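Local coordinates for protein ABC sugar (Ribose) transporter, periplasmic substrate-binding subunit (Rhodobacter sphaeroides, PDB 3L49) that probably binds a sugar, such as a ribose-like compound, in the periplasm as the substrate-capturing subunit of an ABC transporter, at residues T11-D16 / A43-Q48; L69-V74 / F134-V139; A209-G214 / P236-G241. One frame throughout, in Å; residues are numbered along the deposited sequence.

Contact 1 of 3, residues T11-D16 / A43-Q48; sequences TAIGTD and AGRNDQ
Where strand 7-12 ends, the chain meets the type I' turn A43-N46 in two backbone hydrogen bonds: A43 N gives to A12 O at 3.0 Å, and R45 N to I13 O at 2.6 Å. The second is the straighter at the acceptor, the donor lying nearly along the C=O axis (170°). A43 CB rests against I13 O at 3.6 Å. I13 carries most of the side-chain contact, with CG1 anti to the backbone N (chi1 -162°) and CG2 in the crowded position between N and carbonyl carbon. I13 CG2 sits over the centre of the R45 guanidinium, 3.5 Å above its plane, while I13 CD1 reaches D47 OD2 at 3.4 Å. An alanine at I13 would probably leave that guanidinium face less well packed and R45 less firmly placed, since both CG2 and CD1 contacts go. These loops follow the C-terminal ends of neighbouring parallel strands, 7-12 and 37-42, in a Rossmann-like lobe of a periplasmic binding protein, the edge at which such lobes form their ligand cleft. R45 folds back toward I13 through a bend at chi2 (-79°). R45 NE donates to water 1 at 2.8 Å, the water lying in the guanidinium plane, and D16 N donates to the same water at 3.1 Å. R45 NH2 is salt-bridged to D20 and makes a weak hydrogen bond to a bound unknown ligand. G14 lets this arm pass: a beta carbon there would crowd R45 NE. N46, the N-cap of helix 47-60, turns its OD1 to the backbone N of T49.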
ATOM      1  N   THR A  11     -14.875   6.861  -0.771  1.00 30.90           N
ATOM      2  CA  THR A  11     -14.943   5.790   0.228  1.00 34.86           C
ATOM      3  C   THR A  11     -13.574   5.110   0.438  1.00 30.96           C
ATOM      4  O   THR A  11     -13.109   4.355  -0.401  1.00 35.49           O
ATOM      5  CB  THR A  11     -16.117   4.764  -0.035  1.00 32.05           C
ATOM      6  OG1 THR A  11     -15.964   3.615   0.808  1.00 44.47           O
ATOM      7  CG2 THR A  11     -16.177   4.299  -1.488  1.00 35.24           C
ATOM      8  N   ALA A  12     -12.937   5.413   1.564  1.00 29.82           N
ATOM      9  CA  ALA A  12     -11.641   4.849   1.922  1.00 25.14           C
ATOM     10  C   ALA A  12     -11.795   3.908   3.102  1.00 27.91           C
ATOM     11  O   ALA A  12     -12.664   4.115   3.949  1.00 32.36           O
ATOM     12  CB  ALA A  12     -10.692   5.958   2.289  1.00 27.85           C
ATOM     13  N   ILE A  13     -10.948   2.889   3.191  1.00 24.83           N
ATOM     14  CA  ILE A  13     -11.045   1.986   4.341  1.00 34.09           C
ATOM     15  C   ILE A  13     -10.412   2.578   5.614  1.00 34.35           C
ATOM     16  O   ILE A  13     -10.730   2.158   6.717  1.00 35.63           O
ATOM     17  CB  ILE A  13     -10.546   0.542   4.037  1.00 32.06           C
ATOM     18  CG1 ILE A  13     -11.073  -0.435   5.109  1.00 40.79           C
ATOM     19  CG2 ILE A  13      -9.023   0.506   3.864  1.00 22.70           C
ATOM     20  CD1 ILE A  13     -10.974  -1.907   4.769  1.00 46.16           C
ATOM     21  N   GLY A  14      -9.545   3.571   5.467  1.00 35.39           N
ATOM     22  CA  GLY A  14      -8.981   4.223   6.632  1.00 33.97           C
ATOM     23  C   GLY A  14      -8.175   5.461   6.327  1.00 37.52           C
ATOM     24  O   GLY A  14      -7.908   5.778   5.162  1.00 36.45           O
ATOM     25  N   THR A  15      -7.822   6.173   7.393  1.00 36.28           N
ATOM     26  CA  THR A  15      -6.858   7.277   7.352  1.00 39.31           C
ATOM     27  C   THR A  15      -5.923   7.096   8.547  1.00 37.21           C
ATOM     28  O   THR A  15      -5.307   8.054   9.024  1.00 26.26           O
ATOM     29  CB  THR A  15      -7.534   8.675   7.432  1.00 38.94           C
ATOM     30  OG1 THR A  15      -8.044   8.894   8.754  1.00 45.24           O
ATOM     31  CG2 THR A  15      -8.665   8.821   6.413  1.00 36.75           C
ATOM     32  N   ASP A  16      -5.840   5.848   9.012  1.00 38.11           N
ATOM     33  CA  ASP A  16      -5.135   5.457  10.234  1.00 44.37           C
ATOM     34  C   ASP A  16      -3.639   5.781  10.207  1.00 43.59           C
ATOM     35  O   ASP A  16      -3.062   6.115  11.243  1.00 42.16           O
ATOM     36  CB  ASP A  16      -5.346   3.954  10.479  1.00 60.74           C
ATOM     37  CG  ASP A  16      -5.088   3.541  11.919  1.00 81.59           C
ATOM     38  OD1 ASP A  16      -5.784   4.054  12.826  1.00 96.08           O
ATOM     39  OD2 ASP A  16      -4.205   2.678  12.139  1.00 90.13           O
ATOM     40  N   ALA A  43     -13.841   4.563   6.714  1.00 21.88           N
ATOM     41  CA  ALA A  43     -14.403   3.353   7.317  1.00 29.09           C
ATOM     42  C   ALA A  43     -13.795   2.979   8.657  1.00 27.99           C
ATOM     43  O   ALA A  43     -14.314   2.089   9.335  1.00 33.10           O
ATOM     44  CB  ALA A  43     -14.316   2.187   6.350  1.00 23.09           C
ATOM     45  N   GLY A  44     -12.709   3.654   9.034  1.00 23.75           N
ATOM     46  CA  GLY A  44     -11.969   3.340  10.257  1.00 28.84           C
ATOM     47  C   GLY A  44     -11.479   1.899  10.341  1.00 33.71           C
ATOM     48  O   GLY A  44     -11.562   1.279  11.402  1.00 40.77           O
ATOM     49  N   ARG A  45     -11.001   1.369   9.211  1.00 33.51           N
ATOM     50  CA  ARG A  45     -10.457  -0.002   9.081  1.00 30.98           C
ATOM     51  C   ARG A  45     -11.463  -1.133   9.356  1.00 39.30           C
ATOM     52  O   ARG A  45     -11.094  -2.300   9.546  1.00 29.17           O
ATOM     53  CB  ARG A  45      -9.144  -0.159   9.866  1.00 24.67           C
ATOM     54  CG  ARG A  45      -7.970   0.582   9.219  1.00 36.48           C
ATOM     55  CD  ARG A  45      -7.410  -0.226   8.051  1.00 26.92           C
ATOM     56  NE  ARG A  45      -6.608   0.568   7.124  1.00 39.73           N
ATOM     57  CZ  ARG A  45      -6.132   0.112   5.967  1.00 44.64           C
ATOM     58  NH1 ARG A  45      -6.373  -1.142   5.588  1.00 31.64           N
ATOM     59  NH2 ARG A  45      -5.420   0.910   5.181  1.00 29.89           N
ATOM     60  N   ASN A  46     -12.740  -0.771   9.352  1.00 41.80           N
ATOM     61  CA  ASN A  46     -13.815  -1.735   9.469  1.00 40.71           C
ATOM     62  C   ASN A  46     -14.427  -1.951   8.102  1.00 34.86           C
ATOM     63  O   ASN A  46     -14.869  -0.990   7.466  1.00 38.09           O
ATOM     64  CB  ASN A  46     -14.874  -1.230  10.450  1.00 41.61           C
ATOM     65  CG  ASN A  46     -15.967  -2.240  10.689  1.00 46.05           C
ATOM     66  OD1 ASN A  46     -17.062  -2.120  10.148  1.00 52.38           O
ATOM     67  ND2 ASN A  46     -15.667  -3.262  11.478  1.00 57.10           N
ATOM     68  N   ASP A  47     -14.441  -3.206   7.653  1.00 39.66           N
ATOM     69  CA  ASP A  47     -14.989  -3.572   6.337  1.00 49.69           C
ATOM     70  C   ASP A  47     -16.497  -3.359   6.241  1.00 51.56           C
ATOM     71  O   ASP A  47     -17.007  -2.896   5.211  1.00 43.32           O
ATOM     72  CB  ASP A  47     -14.655  -5.027   5.992  1.00 55.23           C
ATOM     73  CG  ASP A  47     -13.195  -5.218   5.609  1.00 76.28           C
ATOM     74  OD1 ASP A  47     -12.440  -5.820   6.403  1.00 92.47           O
ATOM     75  OD2 ASP A  47     -12.798  -4.764   4.515  1.00 86.87           O
ATOM     76  N   GLN A  48     -17.192  -3.685   7.331  1.00 45.71           N
ATOM     77  CA  GLN A  48     -18.642  -3.614   7.387  1.00 38.85           C
ATOM     78  C   GLN A  48     -19.128  -2.167   7.373  1.00 33.22           C
ATOM     79  O   GLN A  48     -20.200  -1.873   6.830  1.00 31.74           O
ATOM     80  CB  GLN A  48     -19.151  -4.352   8.626  1.00 42.05           C
ATOM     81  CG  GLN A  48     -20.126  -5.481   8.308  1.00 60.47           C
ATOM     82  CD  GLN A  48     -19.466  -6.617   7.533  1.00 76.67           C
ATOM     83  OE1 GLN A  48     -19.770  -6.843   6.358  1.00 78.68           O
ATOM     84  NE2 GLN A  48     -18.543  -7.323   8.184  1.00 74.16           N
TER
HETATM   85  O   HOH W   1      -5.765   3.249   7.298  1.00 47.76           O

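Contact 2 of 3, residues L69-V74 / F134-V139; sequences LGNLDV and FYSVPV
One side-chain hydrogen bond joins 69-74 to 134-139: S136 OG donates to N71 OD1 at 2.7 Å. It is short but oddly angled. OG stands above the carbonyl plane, 57° out of it, with a C=O...O angle of 98°, so it approaches the flat of the amide and not a lone pair. S136 OG gets there by taking the crowded position between its own N and carbonyl carbon (chi1 56°). N71 occupies the N-cap position of helix 72-84, yet its side chain makes no capping bond and turns to S136 instead.

The apolar contacts lie along the same seam. V137 straddles the carbonyl of G70: V137 CG1 meets L69 CD2 at 3.8 Å, and V137 CG2 comes within 3.9 Å of G70 O and 3.8 Å of N71 ND2, the V137 and N71 side chains crossing at about a right angle. Beyond it, L72 CG touches the ring of P138 at CG, 4.1 Å away.

In the backbone, F134-V137 is a type I turn, closed by V137 N donating to F134 O at 2.9 Å, and it leads straight into helix 138-152. G70 has backbone angles at which a beta carbon would be jammed against the carbonyl O of L69. Nearby, F134 meets the ring of W199 almost at right angles, and L69 packs on W19 and D20 beside the bound unknown ligand.

Loops and helix starts that follow strands 64-68 and 126-131, one from each lobe, thus meet across the cleft between the lobes, as expected of a two-lobed type I periplasmic binding protein.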
ATOM      1  N   LEU A  69      -8.454   1.698  -1.421  1.00 35.72           N
ATOM      2  CA  LEU A  69      -7.947   0.508  -0.702  1.00 32.48           C
ATOM      3  C   LEU A  69      -9.011  -0.439  -0.145  1.00 33.72           C
ATOM      4  O   LEU A  69     -10.176  -0.366  -0.518  1.00 33.21           O
ATOM      5  CB  LEU A  69      -6.930   0.902   0.378  1.00 28.15           C
ATOM      6  CG  LEU A  69      -5.567   1.329  -0.166  1.00 41.07           C
ATOM      7  CD1 LEU A  69      -4.889   2.287   0.788  1.00 23.94           C
ATOM      8  CD2 LEU A  69      -4.678   0.111  -0.459  1.00 29.17           C
ATOM      9  N   GLY A  70      -8.597  -1.337   0.744  1.00 38.24           N
ATOM     10  CA  GLY A  70      -9.516  -2.307   1.316  1.00 42.34           C
ATOM     11  C   GLY A  70      -9.469  -3.656   0.631  1.00 47.82           C
ATOM     12  O   GLY A  70      -8.752  -3.841  -0.357  1.00 46.84           O
ATOM     13  N   ASN A  71     -10.242  -4.596   1.167  1.00 53.65           N
ATOM     14  CA  ASN A  71     -10.310  -5.954   0.641  1.00 54.82           C
ATOM     15  C   ASN A  71     -11.267  -6.051  -0.530  1.00 51.46           C
ATOM     16  O   ASN A  71     -12.448  -5.717  -0.402  1.00 40.15           O
ATOM     17  CB  ASN A  71     -10.726  -6.930   1.740  1.00 56.13           C
ATOM     18  CG  ASN A  71      -9.551  -7.434   2.556  1.00 61.27           C
ATOM     19  OD1 ASN A  71      -9.529  -8.599   2.942  1.00 74.15           O
ATOM     20  ND2 ASN A  71      -8.569  -6.572   2.821  1.00 45.57           N
ATOM     21  N   LEU A  72     -10.737  -6.516  -1.662  1.00 57.15           N
ATOM     22  CA  LEU A  72     -11.478  -6.612  -2.924  1.00 55.76           C
ATOM     23  C   LEU A  72     -12.632  -7.612  -2.844  1.00 50.25           C
ATOM     24  O   LEU A  72     -13.738  -7.325  -3.309  1.00 45.32           O
ATOM     25  CB  LEU A  72     -10.533  -7.015  -4.070  1.00 52.41           C
ATOM     26  CG  LEU A  72     -10.630  -6.380  -5.469  1.00 53.66           C
ATOM     27  CD1 LEU A  72     -10.397  -7.442  -6.540  1.00 52.71           C
ATOM     28  CD2 LEU A  72     -11.944  -5.644  -5.732  1.00 58.69           C
ATOM     29  N   ASP A  73     -12.361  -8.773  -2.248  1.00 51.73           N
ATOM     30  CA  ASP A  73     -13.335  -9.863  -2.152  1.00 51.48           C
ATOM     31  C   ASP A  73     -14.595  -9.452  -1.399  1.00 47.36           C
ATOM     32  O   ASP A  73     -15.699  -9.838  -1.785  1.00 51.15           O
ATOM     33  CB  ASP A  73     -12.702 -11.127  -1.540  1.00 57.05           C
ATOM     34  CG  ASP A  73     -12.125 -10.897  -0.140  1.00 72.55           C
ATOM     35  OD1 ASP A  73     -11.712  -9.758   0.183  1.00 70.29           O
ATOM     36  OD2 ASP A  73     -12.078 -11.877   0.639  1.00 81.91           O
ATOM     37  N   VAL A  74     -14.419  -8.647  -0.351  1.00 37.89           N
ATOM     38  CA  VAL A  74     -15.531  -8.101   0.416  1.00 39.89           C
ATOM     39  C   VAL A  74     -16.281  -7.051  -0.411  1.00 39.62           C
ATOM     40  O   VAL A  74     -17.519  -7.049  -0.459  1.00 38.95           O
ATOM     41  CB  VAL A  74     -15.055  -7.486   1.767  1.00 42.13           C
ATOM     42  CG1 VAL A  74     -16.250  -7.119   2.647  1.00 40.53           C
ATOM     43  CG2 VAL A  74     -14.135  -8.450   2.514  1.00 35.06           C
ATOM     44  N   PHE A 134      -1.801  -9.109   4.104  1.00 28.84           N
ATOM     45  CA  PHE A 134      -2.657  -8.189   3.349  1.00 25.26           C
ATOM     46  C   PHE A 134      -2.775  -8.554   1.875  1.00 28.72           C
ATOM     47  O   PHE A 134      -3.068  -7.694   1.045  1.00 19.38           O
ATOM     48  CB  PHE A 134      -2.165  -6.742   3.517  1.00 28.32           C
ATOM     49  CG  PHE A 134      -2.478  -6.150   4.865  1.00 30.26           C
ATOM     50  CD1 PHE A 134      -1.515  -6.127   5.870  1.00 31.35           C
ATOM     51  CD2 PHE A 134      -3.746  -5.628   5.133  1.00 35.99           C
ATOM     52  CE1 PHE A 134      -1.808  -5.583   7.127  1.00 41.07           C
ATOM     53  CE2 PHE A 134      -4.049  -5.081   6.381  1.00 36.74           C
ATOM     54  CZ  PHE A 134      -3.079  -5.059   7.382  1.00 32.43           C
ATOM     55  N   TYR A 135      -2.588  -9.840   1.571  1.00 30.81           N
ATOM     56  CA  TYR A 135      -2.609 -10.370   0.203  1.00 26.82           C
ATOM     57  C   TYR A 135      -3.923 -10.160  -0.558  1.00 23.55           C
ATOM     58  O   TYR A 135      -3.919 -10.073  -1.783  1.00 37.69           O
ATOM     59  CB  TYR A 135      -2.227 -11.852   0.204  1.00 32.04           C
ATOM     60  CG  TYR A 135      -1.843 -12.381  -1.155  1.00 38.48           C
ATOM     61  CD1 TYR A 135      -0.587 -12.104  -1.699  1.00 34.84           C
ATOM     62  CD2 TYR A 135      -2.737 -13.152  -1.907  1.00 44.63           C
ATOM     63  CE1 TYR A 135      -0.228 -12.587  -2.952  1.00 40.63           C
ATOM     64  CE2 TYR A 135      -2.385 -13.644  -3.164  1.00 41.23           C
ATOM     65  CZ  TYR A 135      -1.127 -13.360  -3.674  1.00 44.38           C
ATOM     66  OH  TYR A 135      -0.764 -13.825  -4.912  1.00 37.71           O
ATOM     67  N   SER A 136      -5.033 -10.050   0.167  1.00 25.14           N
ATOM     68  CA  SER A 136      -6.341  -9.716  -0.421  1.00 24.58           C
ATOM     69  C   SER A 136      -6.471  -8.250  -0.885  1.00 33.35           C
ATOM     70  O   SER A 136      -7.491  -7.863  -1.476  1.00 36.33           O
ATOM     71  CB  SER A 136      -7.447 -10.035   0.578  1.00 28.56           C
ATOM     72  OG  SER A 136      -7.213  -9.345   1.793  1.00 37.22           O
ATOM     73  N   VAL A 137      -5.459  -7.437  -0.587  1.00 25.19           N
ATOM     74  CA  VAL A 137      -5.356  -6.088  -1.129  1.00 30.94           C
ATOM     75  C   VAL A 137      -4.530  -6.191  -2.415  1.00 31.68           C
ATOM     76  O   VAL A 137      -3.392  -6.669  -2.373  1.00 38.01           O
ATOM     77  CB  VAL A 137      -4.691  -5.124  -0.114  1.00 28.32           C
ATOM     78  CG1 VAL A 137      -4.661  -3.702  -0.636  1.00 29.46           C
ATOM     79  CG2 VAL A 137      -5.422  -5.176   1.204  1.00 29.71           C
ATOM     80  N   PRO A 138      -5.118  -5.787  -3.565  1.00 33.56           N
ATOM     81  CA  PRO A 138      -4.511  -5.837  -4.906  1.00 29.02           C
ATOM     82  C   PRO A 138      -3.029  -5.442  -5.005  1.00 28.26           C
ATOM     83  O   PRO A 138      -2.244  -6.206  -5.572  1.00 28.14           O
ATOM     84  CB  PRO A 138      -5.386  -4.875  -5.715  1.00 25.94           C
ATOM     85  CG  PRO A 138      -6.727  -5.028  -5.108  1.00 23.56           C
ATOM     86  CD  PRO A 138      -6.498  -5.267  -3.629  1.00 36.50           C
ATOM     87  N   VAL A 139      -2.651  -4.285  -4.454  1.00 24.68           N
ATOM     88  CA  VAL A 139      -1.259  -3.812  -4.537  1.00 18.27           C
ATOM     89  C   VAL A 139      -0.270  -4.679  -3.752  1.00 24.08           C
ATOM     90  O   VAL A 139       0.871  -4.866  -4.170  1.00 32.37           O
ATOM     91  CB  VAL A 139      -1.099  -2.309  -4.180  1.00 21.76           C
ATOM     92  CG1 VAL A 139      -1.991  -1.467  -5.069  1.00  9.94           C
ATOM     93  CG2 VAL A 139      -1.392  -2.025  -2.693  1.00 22.23           C
TER

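Contact 3 of 3, residues A209-G214 / P236-G241; sequences ALQAAG and PESPAG
The carboxamide of Q211 is the flat group here, and the P239 ring lies against it crosswise. P239 CD is almost equally far from the three amide atoms, 3.7 Å from Q211 OE1 and hardly farther from Q211 CD and NE2, so this methylene rests over the flat of the amide instead of touching one end. On its oxygen end, Q211 OE1 comes to 3.6 Å from S238 CA and stands equally far from E237 O, a contact between two acceptors.

The setting is the alpha/beta fold of the second lobe, far from the chain's centre. Helix 200-212 brings the chain to strand 219-222, from which a beta-alpha-beta crossover through helix 227-234 leads into strand 240-245. The contact joins the last turn of the first helix to the entry of that last strand, and G214 ends the helix in a Schellman motif.

Q211 reaches over with CG anti to the backbone N (chi1 -151°) and a bend at chi2. L210 works one residue earlier: its CB meets P239 CG at 4.0 Å, so adjacent ring carbons are covered by adjacent helix residues. P239 in turn packs on T207 and R219, and K281 NZ donates hydrogen bonds to the carbonyl oxygens of S238 and A240.

S238 OG, anti to its backbone N and weakly bonded to M232 O, closes an ST turn by accepting from A240 N at 3.2 Å with an N-H...O angle of 158°.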
ATOM      1  N   ALA A 209      12.868  -3.680  16.702  1.00 14.82           N
ATOM      2  CA  ALA A 209      13.166  -4.967  17.336  1.00 20.02           C
ATOM      3  C   ALA A 209      14.594  -5.458  17.098  1.00 28.47           C
ATOM      4  O   ALA A 209      15.249  -5.918  18.032  1.00 37.07           O
ATOM      5  CB  ALA A 209      12.163  -6.037  16.877  1.00 18.24           C
ATOM      6  N   LEU A 210      15.057  -5.377  15.849  1.00 32.20           N
ATOM      7  CA  LEU A 210      16.421  -5.784  15.480  1.00 28.10           C
ATOM      8  C   LEU A 210      17.453  -4.920  16.172  1.00 31.60           C
ATOM      9  O   LEU A 210      18.491  -5.414  16.622  1.00 31.18           O
ATOM     10  CB  LEU A 210      16.634  -5.673  13.962  1.00 30.09           C
ATOM     11  CG  LEU A 210      15.896  -6.631  13.021  1.00 20.68           C
ATOM     12  CD1 LEU A 210      16.143  -6.217  11.573  1.00 15.55           C
ATOM     13  CD2 LEU A 210      16.305  -8.087  13.253  1.00 26.91           C
ATOM     14  N   GLN A 211      17.154  -3.624  16.230  1.00 25.06           N
ATOM     15  CA  GLN A 211      17.967  -2.648  16.927  1.00 27.26           C
ATOM     16  C   GLN A 211      18.084  -2.997  18.411  1.00 27.55           C
ATOM     17  O   GLN A 211      19.189  -3.075  18.948  1.00 25.27           O
ATOM     18  CB  GLN A 211      17.356  -1.265  16.737  1.00 25.94           C
ATOM     19  CG  GLN A 211      18.344  -0.150  16.776  1.00 38.99           C
ATOM     20  CD  GLN A 211      18.204   0.786  15.593  1.00 47.84           C
ATOM     21  OE1 GLN A 211      19.198   1.332  15.113  1.00 45.46           O
ATOM     22  NE2 GLN A 211      16.974   0.977  15.113  1.00 37.92           N
ATOM     23  N   ALA A 212      16.945  -3.253  19.050  1.00 27.50           N
ATOM     24  CA  ALA A 212      16.912  -3.677  20.451  1.00 32.40           C
ATOM     25  C   ALA A 212      17.627  -5.022  20.697  1.00 35.56           C
ATOM     26  O   ALA A 212      18.120  -5.275  21.806  1.00 25.58           O
ATOM     27  CB  ALA A 212      15.472  -3.733  20.959  1.00 29.95           C
ATOM     28  N   ALA A 213      17.697  -5.864  19.663  1.00 23.05           N
ATOM     29  CA  ALA A 213      18.386  -7.153  19.760  1.00 22.64           C
ATOM     30  C   ALA A 213      19.881  -7.014  19.499  1.00 25.00           C
ATOM     31  O   ALA A 213      20.639  -7.959  19.698  1.00 29.79           O
ATOM     32  CB  ALA A 213      17.770  -8.156  18.812  1.00 19.19           C
ATOM     33  N   GLY A 214      20.290  -5.829  19.040  1.00 39.09           N
ATOM     34  CA  GLY A 214      21.686  -5.537  18.713  1.00 33.19           C
ATOM     35  C   GLY A 214      22.178  -6.175  17.427  1.00 36.76           C
ATOM     36  O   GLY A 214      23.385  -6.260  17.203  1.00 36.54           O
ATOM     37  N   PRO A 236      22.623   5.477   8.909  1.00 42.11           N
ATOM     38  CA  PRO A 236      23.580   4.367   8.742  1.00 33.80           C
ATOM     39  C   PRO A 236      23.715   3.406   9.933  1.00 31.35           C
ATOM     40  O   PRO A 236      24.326   2.346   9.784  1.00 20.17           O
ATOM     41  CB  PRO A 236      24.909   5.085   8.489  1.00 38.54           C
ATOM     42  CG  PRO A 236      24.743   6.427   9.116  1.00 43.91           C
ATOM     43  CD  PRO A 236      23.305   6.788   8.922  1.00 34.96           C
ATOM     44  N   GLU A 237      23.161   3.770  11.087  1.00 35.74           N
ATOM     45  CA  GLU A 237      23.220   2.935  12.289  1.00 41.73           C
ATOM     46  C   GLU A 237      22.039   1.978  12.320  1.00 43.25           C
ATOM     47  O   GLU A 237      22.080   0.938  12.983  1.00 44.92           O
ATOM     48  CB  GLU A 237      23.187   3.797  13.559  1.00 51.59           C
ATOM     49  CG  GLU A 237      24.093   5.035  13.558  1.00 67.70           C
ATOM     50  CD  GLU A 237      25.568   4.715  13.783  1.00 85.08           C
ATOM     51  OE1 GLU A 237      25.892   3.593  14.233  1.00 87.85           O
ATOM     52  OE2 GLU A 237      26.407   5.602  13.513  1.00 89.13           O
ATOM     53  N   SER A 238      20.981   2.349  11.604  1.00 39.16           N
ATOM     54  CA  SER A 238      19.729   1.604  11.596  1.00 34.33           C
ATOM     55  C   SER A 238      19.752   0.472  10.575  1.00 32.69           C
ATOM     56  O   SER A 238      20.260   0.648   9.468  1.00 32.07           O
ATOM     57  CB  SER A 238      18.563   2.553  11.310  1.00 30.10           C
ATOM     58  OG  SER A 238      17.398   1.856  10.917  1.00 30.55           O
ATOM     59  N   PRO A 239      19.200  -0.698  10.944  1.00 34.65           N
ATOM     60  CA  PRO A 239      19.051  -1.817  10.007  1.00 34.03           C
ATOM     61  C   PRO A 239      17.910  -1.702   8.974  1.00 32.79           C
ATOM     62  O   PRO A 239      17.537  -2.703   8.377  1.00 36.79           O
ATOM     63  CB  PRO A 239      18.818  -3.017  10.934  1.00 35.65           C
ATOM     64  CG  PRO A 239      18.194  -2.455  12.144  1.00 34.93           C
ATOM     65  CD  PRO A 239      18.744  -1.055  12.302  1.00 34.81           C
ATOM     66  N   ALA A 240      17.359  -0.513   8.752  1.00 31.55           N
ATOM     67  CA  ALA A 240      16.389  -0.347   7.671  1.00 27.74           C
ATOM     68  C   ALA A 240      17.131  -0.276   6.342  1.00 21.13           C
ATOM     69  O   ALA A 240      17.990   0.579   6.162  1.00 31.73           O
ATOM     70  CB  ALA A 240      15.540   0.884   7.890  1.00 19.68           C
ATOM     71  N   GLY A 241      16.791  -1.183   5.421  1.00 27.97           N
ATOM     72  CA  GLY A 241      17.585  -1.431   4.211  1.00 24.51           C
ATOM     73  C   GLY A 241      17.199  -0.705   2.931  1.00 25.00           C
ATOM     74  O   GLY A 241      18.079  -0.239   2.206  1.00 32.01           O
TER

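How the contacts relate
Contacts 1 and 2 are neighbours, their centres 12 Å apart, and they touch through one side chain above all: I13 CG2 lies 3.6 Å from G70 N. D47 OD2 adds a second junction, 4.1 Å from N71 CB. Together they border the unknown ligand, probably from the crystallisation liquor, which lies about 3 Å from the side chain of R45 and about 4 Å from that of L69. Contact 2 bridges the lobes, whereas contact 3 sits far out in the second one, on the other side of the chain's centre from contact 2. Its nearest atoms are about 17 Å from contact 2 and about 19 Å from contact 1.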